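Local coordinates for apical membrane antigen 1-like protein, soluble form (Toxoplasma gondii, PDB 3ZLE) that may act in host cell invasion, as a sporozoite paralogue of the parasite surface antigen AMA1, whose relatives bind RON2 at the moving junction, at residues 25-30 with 48-53; 31-36 with 266-271; 70-75 with 87-92; 145-150 with 158-163. All coordinates share one frame; numbering follows the deposited sequence.

Contact 1 of 4, residues 25-30 with 48-53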
loop_
_atom_site.group_PDB
_atom_site.type_symbol
_atom_site.label_atom_id
_atom_site.label_comp_id
_atom_site.label_asym_id
_atom_site.label_seq_id
_atom_site.Cartn_x
_atom_site.Cartn_y
_atom_site.Cartn_z
ATOM N N PRO A 25 9.138 -5.010 -4.601
ATOM C CA PRO A 25 9.325 -6.420 -4.198
ATOM C C PRO A 25 10.423 -6.540 -3.185
ATOM O O PRO A 25 10.337 -7.353 -2.284
ATOM C CB PRO A 25 9.780 -7.103 -5.498
ATOM C CG PRO A 25 9.320 -6.187 -6.608
ATOM C CD PRO A 25 9.398 -4.798 -6.037
ATOM N N GLN A 26 11.496 -5.774 -3.355
ATOM C CA GLN A 26 12.521 -5.759 -2.352
ATOM C C GLN A 26 12.066 -5.152 -1.007
ATOM O O GLN A 26 12.212 -5.791 0.030
ATOM C CB GLN A 26 13.749 -5.065 -2.871
ATOM C CG GLN A 26 14.914 -5.085 -1.896
ATOM C CD GLN A 26 16.229 -4.929 -2.619
ATOM O OE1 GLN A 26 16.374 -5.381 -3.749
ATOM N NE2 GLN A 26 17.167 -4.207 -2.006
ATOM N N VAL A 27 11.575 -3.908 -0.998
ATOM C CA VAL A 27 11.366 -3.220 0.310
ATOM C C VAL A 27 10.017 -3.636 0.953
ATOM O O VAL A 27 9.904 -3.701 2.143
ATOM C CB VAL A 27 11.454 -1.668 0.232
ATOM C CG1 VAL A 27 12.791 -1.204 -0.346
ATOM C CG2 VAL A 27 10.296 -1.091 -0.577
ATOM N N HIS A 28 9.031 -3.981 0.158
ATOM C CA HIS A 28 7.784 -4.435 0.738
ATOM C C HIS A 28 7.676 -5.971 0.841
ATOM O O HIS A 28 7.423 -6.491 1.928
ATOM C CB HIS A 28 6.594 -3.830 -0.015
ATOM C CG HIS A 28 5.263 -4.134 0.584
ATOM N ND1 HIS A 28 4.907 -3.756 1.865
ATOM C CD2 HIS A 28 4.198 -4.819 0.074
ATOM C CE1 HIS A 28 3.676 -4.186 2.109
ATOM N NE2 HIS A 28 3.221 -4.815 1.028
ATOM N N GLY A 29 7.875 -6.671 -0.286
ATOM C CA GLY A 29 8.092 -8.135 -0.296
ATOM C C GLY A 29 6.836 -8.977 -0.077
ATOM O O GLY A 29 6.906 -10.184 0.161
ATOM N N SER A 30 5.681 -8.356 -0.230
ATOM C CA SER A 30 4.426 -9.057 -0.024
ATOM C C SER A 30 3.341 -8.389 -0.837
ATOM O O SER A 30 3.620 -7.471 -1.583
ATOM C CB SER A 30 4.085 -9.115 1.439
ATOM O OG SER A 30 3.060 -10.062 1.663
ATOM N N GLY A 48 3.699 -7.726 4.645
ATOM C CA GLY A 48 4.524 -6.720 3.957
ATOM C C GLY A 48 5.278 -5.821 4.909
ATOM O O GLY A 48 4.787 -5.503 5.998
ATOM N N LYS A 49 6.440 -5.353 4.484
ATOM C CA LYS A 49 7.289 -4.497 5.335
ATOM C C LYS A 49 6.954 -2.999 5.250
ATOM O O LYS A 49 7.430 -2.198 6.093
ATOM C CB LYS A 49 8.785 -4.746 5.019
ATOM C CG LYS A 49 9.384 -5.886 5.828
ATOM C CD LYS A 49 10.248 -6.834 5.009
ATOM C CE LYS A 49 10.899 -6.139 3.815
ATOM N NZ LYS A 49 12.240 -6.703 3.487
ATOM N N CYS A 50 6.118 -2.608 4.273
ATOM C CA CYS A 50 5.783 -1.187 4.076
ATOM C C CYS A 50 4.348 -0.851 4.490
ATOM O O CYS A 50 3.422 -1.579 4.182
ATOM C CB CYS A 50 6.002 -0.749 2.618
ATOM S SG CYS A 50 7.720 -0.585 2.164
ATOM N N PRO A 51 4.160 0.317 5.124
ATOM C CA PRO A 51 2.796 0.748 5.413
ATOM C C PRO A 51 2.062 1.140 4.141
ATOM O O PRO A 51 2.686 1.525 3.133
ATOM C CB PRO A 51 2.989 1.944 6.353
ATOM C CG PRO A 51 4.377 2.420 6.144
ATOM C CD PRO A 51 5.180 1.282 5.577
ATOM N N VAL A 52 0.752 0.941 4.126
ATOM C CA VAL A 52 0.001 1.145 2.911
ATOM C C VAL A 52 -0.929 2.305 3.160
ATOM O O VAL A 52 -1.927 2.160 3.870
ATOM C CB VAL A 52 -0.855 -0.102 2.598
ATOM C CG1 VAL A 52 -1.317 -0.064 1.118
ATOM C CG2 VAL A 52 -0.059 -1.370 2.897
ATOM N N PHE A 53 -0.632 3.453 2.556
ATOM C CA PHE A 53 -1.317 4.694 2.902
ATOM C C PHE A 53 -2.661 4.799 2.209
ATOM O O PHE A 53 -2.763 4.628 0.975
ATOM C CB PHE A 53 -0.444 5.878 2.506
ATOM C CG PHE A 53 0.702 6.106 3.434
ATOM C CD1 PHE A 53 1.864 5.351 3.303
ATOM C CD2 PHE A 53 0.567 6.940 4.554
ATOM C CE1 PHE A 53 2.940 5.576 4.147
ATOM C CE2 PHE A 53 1.634 7.097 5.461
ATOM C CZ PHE A 53 2.797 6.371 5.270
#

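Contact 2 of 4, residues 31-36 with 266-271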
loop_
_atom_site.group_PDB
_atom_site.type_symbol
_atom_site.label_atom_id
_atom_site.label_comp_id
_atom_site.label_asym_id
_atom_site.label_seq_id
_atom_site.Cartn_x
_atom_site.Cartn_y
_atom_site.Cartn_z
ATOM N N GLY A 31 2.136 -8.959 -0.830
ATOM C CA GLY A 31 1.039 -8.365 -1.581
ATOM C C GLY A 31 0.691 -6.987 -1.023
ATOM O O GLY A 31 1.016 -6.664 0.144
ATOM N N ILE A 32 0.002 -6.189 -1.844
ATOM C CA ILE A 32 -0.337 -4.799 -1.495
ATOM C C ILE A 32 -1.852 -4.669 -1.419
ATOM O O ILE A 32 -2.405 -4.400 -0.337
ATOM C CB ILE A 32 0.236 -3.816 -2.533
ATOM C CG1 ILE A 32 1.771 -3.986 -2.624
ATOM C CG2 ILE A 32 -0.147 -2.386 -2.191
ATOM C CD1 ILE A 32 2.378 -3.419 -3.882
ATOM N N PHE A 33 -2.543 -5.054 -2.499
ATOM C CA PHE A 33 -4.034 -5.005 -2.506
ATOM C C PHE A 33 -4.571 -5.905 -1.401
ATOM O O PHE A 33 -5.176 -5.423 -0.426
ATOM C CB PHE A 33 -4.607 -5.383 -3.881
ATOM C CG PHE A 33 -6.130 -5.312 -3.969
ATOM C CD1 PHE A 33 -6.790 -4.072 -4.138
ATOM C CD2 PHE A 33 -6.881 -6.466 -4.045
ATOM C CE1 PHE A 33 -8.174 -3.997 -4.240
ATOM C CE2 PHE A 33 -8.283 -6.405 -4.150
ATOM C CZ PHE A 33 -8.933 -5.158 -4.249
ATOM N N VAL A 34 -4.259 -7.199 -1.491
ATOM C CA VAL A 34 -4.401 -8.115 -0.357
ATOM C C VAL A 34 -3.028 -8.692 0.040
ATOM O O VAL A 34 -2.285 -9.247 -0.804
ATOM C CB VAL A 34 -5.324 -9.287 -0.701
ATOM C CG1 VAL A 34 -5.173 -10.395 0.351
ATOM C CG2 VAL A 34 -6.771 -8.817 -0.802
ATOM N N ASP A 35 -2.675 -8.480 1.296
ATOM C CA ASP A 35 -1.383 -8.885 1.839
ATOM C C ASP A 35 -1.520 -10.137 2.673
ATOM O O ASP A 35 -2.003 -10.105 3.798
ATOM C CB ASP A 35 -0.795 -7.775 2.682
ATOM C CG ASP A 35 0.538 -8.129 3.250
ATOM O OD1 ASP A 35 0.851 -9.357 3.310
ATOM O OD2 ASP A 35 1.305 -7.179 3.622
ATOM N N LEU A 36 -1.072 -11.262 2.142
ATOM C CA LEU A 36 -1.162 -12.473 2.944
ATOM C C LEU A 36 0.087 -13.250 2.704
ATOM O O LEU A 36 0.042 -14.431 2.397
ATOM C CB LEU A 36 -2.450 -13.293 2.616
ATOM C CG LEU A 36 -3.801 -12.713 3.041
ATOM C CD1 LEU A 36 -4.980 -13.495 2.410
ATOM C CD2 LEU A 36 -3.974 -12.648 4.561
ATOM N N VAL A 266 -2.194 -5.708 -9.781
ATOM C CA VAL A 266 -1.344 -5.224 -8.698
ATOM C C VAL A 266 -0.845 -6.423 -7.900
ATOM O O VAL A 266 -1.558 -7.424 -7.798
ATOM C CB VAL A 266 -2.142 -4.279 -7.770
ATOM C CG1 VAL A 266 -3.303 -5.043 -7.105
ATOM C CG2 VAL A 266 -1.224 -3.666 -6.721
ATOM N N ALA A 267 0.362 -6.348 -7.333
ATOM C CA ALA A 267 0.813 -7.422 -6.429
ATOM C C ALA A 267 -0.291 -7.705 -5.418
ATOM O O ALA A 267 -0.733 -6.809 -4.718
ATOM C CB ALA A 267 2.097 -7.029 -5.693
ATOM N N SER A 268 -0.737 -8.955 -5.357
ATOM C CA SER A 268 -1.808 -9.321 -4.480
ATOM C C SER A 268 -1.703 -10.802 -4.145
ATOM O O SER A 268 -1.291 -11.610 -4.985
ATOM C CB SER A 268 -3.165 -9.008 -5.132
ATOM O OG SER A 268 -4.201 -9.191 -4.202
ATOM N N ASP A 269 -2.025 -11.146 -2.912
ATOM C CA ASP A 269 -1.946 -12.542 -2.453
ATOM C C ASP A 269 -3.317 -13.217 -2.349
ATOM O O ASP A 269 -3.471 -14.215 -1.626
ATOM C CB ASP A 269 -1.293 -12.597 -1.094
ATOM C CG ASP A 269 0.065 -11.958 -1.075
ATOM O OD1 ASP A 269 0.693 -11.791 -2.171
ATOM O OD2 ASP A 269 0.502 -11.600 0.047
ATOM N N ALA A 270 -4.343 -12.602 -2.935
ATOM C CA ALA A 270 -5.686 -13.228 -2.927
ATOM C C ALA A 270 -5.656 -14.472 -3.767
ATOM O O ALA A 270 -4.962 -14.511 -4.788
ATOM C CB ALA A 270 -6.750 -12.274 -3.448
ATOM N N PRO A 271 -6.384 -15.517 -3.326
ATOM C CA PRO A 271 -6.462 -16.725 -4.135
ATOM C C PRO A 271 -7.172 -16.429 -5.438
ATOM O O PRO A 271 -8.151 -15.655 -5.471
ATOM C CB PRO A 271 -7.280 -17.700 -3.266
ATOM C CG PRO A 271 -7.752 -16.910 -2.072
ATOM C CD PRO A 271 -6.842 -15.737 -1.945
#

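Contact 3 of 4, residues 70-75 with 87-92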
loop_
_atom_site.group_PDB
_atom_site.type_symbol
_atom_site.label_atom_id
_atom_site.label_comp_id
_atom_site.label_asym_id
_atom_site.label_seq_id
_atom_site.Cartn_x
_atom_site.Cartn_y
_atom_site.Cartn_z
ATOM N N LEU A 70 -13.516 -0.426 11.081
ATOM C CA LEU A 70 -12.801 -0.163 12.335
ATOM C C LEU A 70 -13.658 -0.404 13.546
ATOM O O LEU A 70 -13.235 -0.160 14.658
ATOM C CB LEU A 70 -12.256 1.243 12.392
ATOM C CG LEU A 70 -11.322 1.616 11.269
ATOM C CD1 LEU A 70 -10.796 3.005 11.606
ATOM C CD2 LEU A 70 -10.189 0.579 11.200
ATOM N N ASP A 71 -14.854 -0.913 13.331
ATOM C CA ASP A 71 -15.681 -1.355 14.442
ATOM C C ASP A 71 -15.156 -2.641 15.042
ATOM O O ASP A 71 -14.435 -3.413 14.373
ATOM C CB ASP A 71 -17.124 -1.554 13.987
ATOM C CG ASP A 71 -17.899 -0.244 13.876
ATOM O OD1 ASP A 71 -17.321 0.844 14.157
ATOM O OD2 ASP A 71 -19.098 -0.320 13.512
ATOM N N ASP A 72 -15.422 -2.794 16.335
ATOM C CA ASP A 72 -15.206 -4.002 17.061
ATOM C C ASP A 72 -15.720 -5.170 16.286
ATOM O O ASP A 72 -16.862 -5.166 15.837
ATOM C CB ASP A 72 -15.917 -3.942 18.437
ATOM C CG ASP A 72 -15.175 -3.101 19.425
ATOM O OD1 ASP A 72 -14.011 -2.774 19.144
ATOM O OD2 ASP A 72 -15.707 -2.835 20.529
ATOM N N ALA A 73 -14.891 -6.191 16.153
ATOM C CA ALA A 73 -15.335 -7.468 15.614
ATOM C C ALA A 73 -16.155 -8.171 16.682
ATOM O O ALA A 73 -16.003 -7.883 17.876
ATOM C CB ALA A 73 -14.140 -8.304 15.246
ATOM N N PRO A 74 -17.060 -9.064 16.260
ATOM C CA PRO A 74 -17.944 -9.760 17.230
ATOM C C PRO A 74 -17.195 -10.712 18.157
ATOM O O PRO A 74 -16.208 -11.327 17.739
ATOM C CB PRO A 74 -18.929 -10.544 16.346
ATOM C CG PRO A 74 -18.353 -10.539 14.935
ATOM C CD PRO A 74 -17.139 -9.612 14.892
ATOM N N THR A 75 -17.619 -10.767 19.429
ATOM C CA THR A 75 -17.073 -11.739 20.412
ATOM C C THR A 75 -17.930 -13.010 20.508
ATOM O O THR A 75 -17.483 -14.031 21.030
ATOM C CB THR A 75 -16.977 -11.131 21.834
ATOM O OG1 THR A 75 -18.196 -10.432 22.130
ATOM C CG2 THR A 75 -15.799 -10.154 21.931
ATOM N N GLY A 87 -17.004 -4.960 12.947
ATOM C CA GLY A 87 -15.925 -4.652 12.027
ATOM C C GLY A 87 -14.779 -5.650 12.154
ATOM O O GLY A 87 -14.984 -6.814 12.477
ATOM N N PHE A 88 -13.563 -5.165 11.930
ATOM C CA PHE A 88 -12.354 -5.996 11.970
ATOM C C PHE A 88 -11.521 -5.742 13.220
ATOM O O PHE A 88 -10.503 -6.381 13.420
ATOM C CB PHE A 88 -11.499 -5.713 10.736
ATOM C CG PHE A 88 -12.108 -6.180 9.453
ATOM C CD1 PHE A 88 -13.461 -6.529 9.385
ATOM C CD2 PHE A 88 -11.358 -6.281 8.343
ATOM C CE1 PHE A 88 -14.024 -6.973 8.193
ATOM C CE2 PHE A 88 -11.888 -6.739 7.153
ATOM C CZ PHE A 88 -13.226 -7.096 7.075
ATOM N N ASN A 89 -11.941 -4.800 14.056
ATOM C CA ASN A 89 -11.132 -4.359 15.179
ATOM C C ASN A 89 -11.135 -5.337 16.332
ATOM O O ASN A 89 -12.188 -5.823 16.725
ATOM C CB ASN A 89 -11.644 -3.018 15.700
ATOM C CG ASN A 89 -10.718 -2.419 16.729
ATOM O OD1 ASN A 89 -9.560 -2.187 16.461
ATOM N ND2 ASN A 89 -11.219 -2.208 17.920
ATOM N N ASN A 90 -9.951 -5.623 16.865
ATOM C CA ASN A 90 -9.797 -6.534 17.980
ATOM C C ASN A 90 -10.539 -5.992 19.196
ATOM O O ASN A 90 -10.325 -4.868 19.577
ATOM C CB ASN A 90 -8.325 -6.672 18.321
ATOM C CG ASN A 90 -8.068 -7.714 19.404
ATOM O OD1 ASN A 90 -8.855 -7.872 20.344
ATOM N ND2 ASN A 90 -6.937 -8.394 19.301
ATOM N N PRO A 91 -11.434 -6.804 19.776
ATOM C CA PRO A 91 -12.337 -6.293 20.791
ATOM C C PRO A 91 -12.007 -6.719 22.230
ATOM O O PRO A 91 -12.805 -6.468 23.120
ATOM C CB PRO A 91 -13.695 -6.876 20.372
ATOM C CG PRO A 91 -13.354 -8.140 19.664
ATOM C CD PRO A 91 -12.023 -7.920 19.010
ATOM N N GLN A 92 -10.870 -7.381 22.444
ATOM C CA GLN A 92 -10.496 -7.829 23.781
ATOM C C GLN A 92 -10.312 -6.646 24.704
ATOM O O GLN A 92 -9.922 -5.562 24.253
ATOM C CB GLN A 92 -9.210 -8.650 23.734
ATOM C CG GLN A 92 -9.365 -10.027 23.109
ATOM C CD GLN A 92 -8.020 -10.599 22.665
ATOM O OE1 GLN A 92 -7.185 -10.977 23.495
ATOM N NE2 GLN A 92 -7.785 -10.612 21.355
#

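Contact 4 of 4, residues 145-150 with 158-163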
loop_
_atom_site.group_PDB
_atom_site.type_symbol
_atom_site.label_atom_id
_atom_site.label_comp_id
_atom_site.label_asym_id
_atom_site.label_seq_id
_atom_site.Cartn_x
_atom_site.Cartn_y
_atom_site.Cartn_z
ATOM N N LYS A 145 0.511 -12.939 14.235
ATOM C CA LYS A 145 0.531 -11.471 14.397
ATOM C C LYS A 145 -0.602 -10.760 13.643
ATOM O O LYS A 145 -0.645 -10.781 12.409
ATOM C CB LYS A 145 1.865 -10.909 13.934
ATOM C CG LYS A 145 3.076 -11.569 14.553
ATOM C CD LYS A 145 3.342 -10.998 15.912
ATOM C CE LYS A 145 4.775 -11.319 16.324
ATOM N NZ LYS A 145 4.832 -11.389 17.797
ATOM N N TYR A 146 -1.401 -9.996 14.388
ATOM C CA TYR A 146 -2.404 -9.076 13.825
ATOM C C TYR A 146 -1.808 -7.948 12.980
ATOM O O TYR A 146 -0.674 -7.521 13.220
ATOM C CB TYR A 146 -3.211 -8.443 14.952
ATOM C CG TYR A 146 -3.947 -9.433 15.831
ATOM C CD1 TYR A 146 -4.854 -10.368 15.290
ATOM C CD2 TYR A 146 -3.795 -9.396 17.219
ATOM C CE1 TYR A 146 -5.640 -11.183 16.133
ATOM C CE2 TYR A 146 -4.567 -10.207 18.053
ATOM C CZ TYR A 146 -5.464 -11.113 17.521
ATOM O OH TYR A 146 -6.176 -11.974 18.397
ATOM N N PRO A 147 -2.550 -7.483 11.960
ATOM C CA PRO A 147 -2.187 -6.251 11.259
ATOM C C PRO A 147 -2.732 -5.042 12.018
ATOM O O PRO A 147 -3.581 -5.201 12.896
ATOM C CB PRO A 147 -2.954 -6.373 9.929
ATOM C CG PRO A 147 -4.177 -7.152 10.293
ATOM C CD PRO A 147 -3.695 -8.165 11.312
ATOM N N PHE A 148 -2.411 -3.843 11.545
ATOM C CA PHE A 148 -2.890 -2.646 12.248
ATOM C C PHE A 148 -3.428 -1.623 11.262
ATOM O O PHE A 148 -3.101 -1.654 10.088
ATOM C CB PHE A 148 -1.718 -2.043 13.025
ATOM C CG PHE A 148 -0.687 -1.419 12.136
ATOM C CD1 PHE A 148 -0.850 -0.120 11.668
ATOM C CD2 PHE A 148 0.367 -2.178 11.647
ATOM C CE1 PHE A 148 0.112 0.454 10.830
ATOM C CE2 PHE A 148 1.310 -1.647 10.799
ATOM C CZ PHE A 148 1.188 -0.325 10.372
ATOM N N VAL A 149 -4.137 -0.631 11.786
ATOM C CA VAL A 149 -4.505 0.519 11.010
ATOM C C VAL A 149 -4.280 1.728 11.886
ATOM O O VAL A 149 -4.727 1.762 13.063
ATOM C CB VAL A 149 -5.989 0.468 10.592
ATOM C CG1 VAL A 149 -6.401 1.804 9.978
ATOM C CG2 VAL A 149 -6.233 -0.665 9.576
ATOM N N TYR A 150 -3.456 2.666 11.411
ATOM C CA TYR A 150 -3.269 3.879 12.185
ATOM C C TYR A 150 -4.152 4.943 11.523
ATOM O O TYR A 150 -4.222 4.992 10.285
ATOM C CB TYR A 150 -1.786 4.331 12.163
ATOM C CG TYR A 150 -1.608 5.706 12.787
ATOM C CD1 TYR A 150 -1.910 5.914 14.123
ATOM C CD2 TYR A 150 -1.214 6.806 12.028
ATOM C CE1 TYR A 150 -1.736 7.156 14.719
ATOM C CE2 TYR A 150 -1.069 8.057 12.614
ATOM C CZ TYR A 150 -1.375 8.223 13.960
ATOM O OH TYR A 150 -1.298 9.447 14.575
ATOM N N TYR A 158 -5.154 1.118 15.699
ATOM C CA TYR A 158 -6.039 -0.045 15.712
ATOM C C TYR A 158 -5.241 -1.303 15.453
ATOM O O TYR A 158 -4.457 -1.377 14.483
ATOM C CB TYR A 158 -7.145 0.077 14.639
ATOM C CG TYR A 158 -8.111 1.227 14.845
ATOM C CD1 TYR A 158 -7.734 2.521 14.541
ATOM C CD2 TYR A 158 -9.436 1.005 15.254
ATOM C CE1 TYR A 158 -8.619 3.574 14.653
ATOM C CE2 TYR A 158 -10.323 2.073 15.412
ATOM C CZ TYR A 158 -9.898 3.350 15.106
ATOM O OH TYR A 158 -10.715 4.428 15.268
ATOM N N VAL A 159 -5.517 -2.329 16.252
ATOM C CA VAL A 159 -5.073 -3.658 15.976
ATOM C C VAL A 159 -6.282 -4.464 15.524
ATOM O O VAL A 159 -7.292 -4.530 16.250
ATOM C CB VAL A 159 -4.460 -4.308 17.261
ATOM C CG1 VAL A 159 -3.874 -5.687 16.938
ATOM C CG2 VAL A 159 -3.363 -3.420 17.789
ATOM N N LEU A 160 -6.208 -5.052 14.321
ATOM C CA LEU A 160 -7.329 -5.793 13.759
ATOM C C LEU A 160 -7.203 -7.288 14.103
ATOM O O LEU A 160 -6.325 -7.976 13.581
ATOM C CB LEU A 160 -7.363 -5.672 12.199
ATOM C CG LEU A 160 -7.362 -4.251 11.583
ATOM C CD1 LEU A 160 -7.427 -4.304 10.074
ATOM C CD2 LEU A 160 -8.451 -3.310 12.174
ATOM N N SER A 161 -8.205 -7.836 14.749
ATOM C CA SER A 161 -8.227 -9.273 14.879
ATOM C C SER A 161 -8.764 -9.989 13.630
ATOM O O SER A 161 -8.550 -11.188 13.470
ATOM C CB SER A 161 -8.947 -9.688 16.146
ATOM O OG SER A 161 -10.325 -9.477 16.001
ATOM N N VAL A 162 -9.307 -9.231 12.682
ATOM C CA VAL A 162 -9.668 -9.806 11.394
ATOM C C VAL A 162 -8.635 -9.450 10.355
ATOM O O VAL A 162 -8.423 -8.287 10.072
ATOM C CB VAL A 162 -11.072 -9.356 10.926
ATOM C CG1 VAL A 162 -11.471 -10.036 9.627
ATOM C CG2 VAL A 162 -12.096 -9.658 12.003
ATOM N N SER A 163 -8.015 -10.461 9.761
ATOM C CA SER A 163 -6.858 -10.252 8.874
ATOM C C SER A 163 -7.226 -10.490 7.436
ATOM O O SER A 163 -6.411 -10.232 6.544
ATOM C CB SER A 163 -5.694 -11.145 9.252
ATOM O OG SER A 163 -6.092 -12.496 9.365
#

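Contact 1 of 4, residues 25-30 with 48-53
His-28 lies against Gly-48, Lys-49 and Cys-50, and both its main chain and its ring grip the second segment. With CG anti to the backbone N (chi1 -175°), the side chain leaves the turn after helix 24-27 and runs along the backbone of 48-50. His-28 CB stands 4.1 Å from Cys-50 SG, and CG rests on Cys-50 CB. ND1 of His-28 accepts the amide of Cys-50, the N to ND1 distance being 2.9 Å, with the donor in the ring plane. Next round the ring, CE1 of His-28 is 3.2 Å from Gly-48 CA, which, with no side chain of its own, lies over one face. At the tip, NE2 is hydrogen-bonded to Gly-31 O. Acceptance at ND1 and a bond from NE2 to a carbonyl are consistent with a neutral ring protonated at NE2. The backbone adds a nearly straight bond from Lys-49 N to His-28 O (3.0 Å, 166°), on a lone pair of the carbonyl. The bent Lys-49 chain brings CE to 3.1 Å from Val-27 O, while Val-27 CG2 packs 3.8 Å from Cys-50 SG. Beyond the ring, Asp-35 binds both Ser-30 OG and Gly-48 N. Gly-29, with positive phi, takes the chain out of the helix. Cys-50 is disulfide-bonded to Cys-218, so the arrangement joins a helix end to a cross-linked loop leading into strand 52-53, within the PAN-related, disulfide-stabilised fold of the AMA1 ectodomain.

Contact 2 of 4, residues 31-36 with 266-271
Asp-269 points its carboxylate at 31-36 because CG stands anti to its own carbonyl carbon (chi1 -56°), and Ser-268 turns OG toward Val-34 with OG anti to the backbone N (chi1 -172°). Two irregular loops pair side by side here within the AMA1 ectodomain, with 229 residues between them in the chain. Ala-267 O receives Ile-32 N at 3.0 Å, the donor lying well above the carbonyl plane, and a weak bond comes from Phe-33 N to the same oxygen. Farther along, Asp-269 N donates to Val-34 O at 2.8 Å, while Val-34 N reaches Ser-268 OG in a weak bond. Apolar groups flank these bonds. Phe-33 CB meets Val-266 CG1 at 3.5 Å, and its ring, with Ser-268 OG at the edge, goes on to meet the ring of Phe-261. Ile-32 CD1 touches Ala-267 CB at 4.0 Å, and Leu-36 CB lies beside Asp-269 CB. The carboxylates of Asp-35 and Asp-269 run side by side, planes 89° apart, a proximity that might raise the proton affinity of one of them. Gly-48 N at Asp-35 OD2 and Gly-47 N at its OD1 would offset this, as would Ser-296 OG, bonded to Asp-269 OD1. Two amides share the other oxygen: Asp-269 OD2 takes Gly-31 N on its syn side at 3.2 Å and Leu-36 N on its anti side at 2.6 Å.

Contact 3 of 4, residues 70-75 with 87-92
Asp-72 and Asn-89 form a single beta bridge that pins together two parts of the long loop between strands 55-59 and 103-104 of the AMA1 ectodomain. Asn-89 binds on both sides of Asp-72: its N donates to Asp-71 O at 2.9 Å, and its O receives Ala-73 N at 2.8 Å along an almost straight N-H (173°). A third backbone bond runs from Gly-87 N to Asp-72 O, the donor standing above the carbonyl plane. Side chains repeat the pairing. Asn-89 holds CG anti to the backbone N (chi1 -172°), which lays its amide alongside the Asp-72 carboxylate, the two planes only 10° apart. ND2 then donates to OD1, with Asn-89 ND2 3.1 Å from Asp-72 OD1 and approaching nearly along the C-O bond. The opposite ends of the two groups are also engaged: Asp-72 OD2 forms a salt bridge to Lys-99, and Asn-89 OD1 is bonded to Ser-101 OG. The Pro-91 ring packs against the Ala-73 carbonyl (CG to O 3.2 Å) and, as its apolar contact, Thr-75 CG2 at 3.9 Å from the same CG. Just beyond the bridge, Asn-90 OD1 accepts Gln-92 N at 3.0 Å, an Asx turn that bends the chain. The side chain of Thr-75 is about 7 Å from a bound N-acetylglucosamine. Carboxylate and amide are each bonded at both ends, which should restrain the rotation of both groups, and Lys-99 would help balance the charge of Asp-72.

Contact 4 of 4, residues 145-150 with 158-163
Tyr-158 turns a ring edge to the carbonyl of Val-149, with CD1 3.4 Å from Val-149 O and the oxygen in the ring plane. The Tyr-146 ring is met obliquely by three residues: its CD1 lies 3.3 Å from Leu-160 O, CE1 touches CA and CB of Ser-161, and CD2 nears Val-159 CG1. CG of Tyr-146 stands anti to the carbonyl carbon (chi1 -59°), which carries the ring across the Val-159 side chain at about a right angle, CB to CG1 at 3.5 Å. Phe-148 CB sits 3.2 Å from Tyr-158 O. Between the rings the backbones form an antiparallel hairpin. Val-149 and Tyr-158 are its hydrogen-bonded pair, Val-149 N to Tyr-158 O at 2.8 Å and Tyr-158 N to Val-149 O at 2.7 Å, while Phe-148 and Val-159 form a non-hydrogen-bonded pair. Past the strand ends the pairing goes on with a bond from Leu-160 N to Pro-147 O at 3.0 Å. Val-149 CG2 reaches Leu-160 CD1 at 3.9 Å on the Val-149/Tyr-158 side of the sheet. On the other side, Phe-148 packs on Cys-124 and Ala-125 and Val-159 on Tyr-127, all of helix 120-129. Strand 148-151 pairs onward with strand 199-202, whose Tyr-201 touches Pro-147, Val-149 and Leu-160, placing the hairpin inside a five-stranded antiparallel sheet.

Contacts 2 and 4 are buried, whereas contacts 1 and 3 are partly exposed, and contact 3 lies farthest from the middle of the chain, about 22 Å between centres. Contacts 1 and 2 adjoin along 25-36, with centres about 11 Å apart: an imidazole and a disulfide cysteine characterise the first, a shared carboxylate the second. Contact 4 is built on a strand pair rich in apolar groups; contact 3 has one bridge and a carboxylate-amide side-chain pair. Contacts 3 and 4 meet directly, Asn-90 N 2.9 Å from Val-159 O, so the outer loop attaches to the hairpin. Contacts 1 and 4 reach the same sheet without touching, while contact 2 brushes contact 4 through Leu-36 and Ser-163.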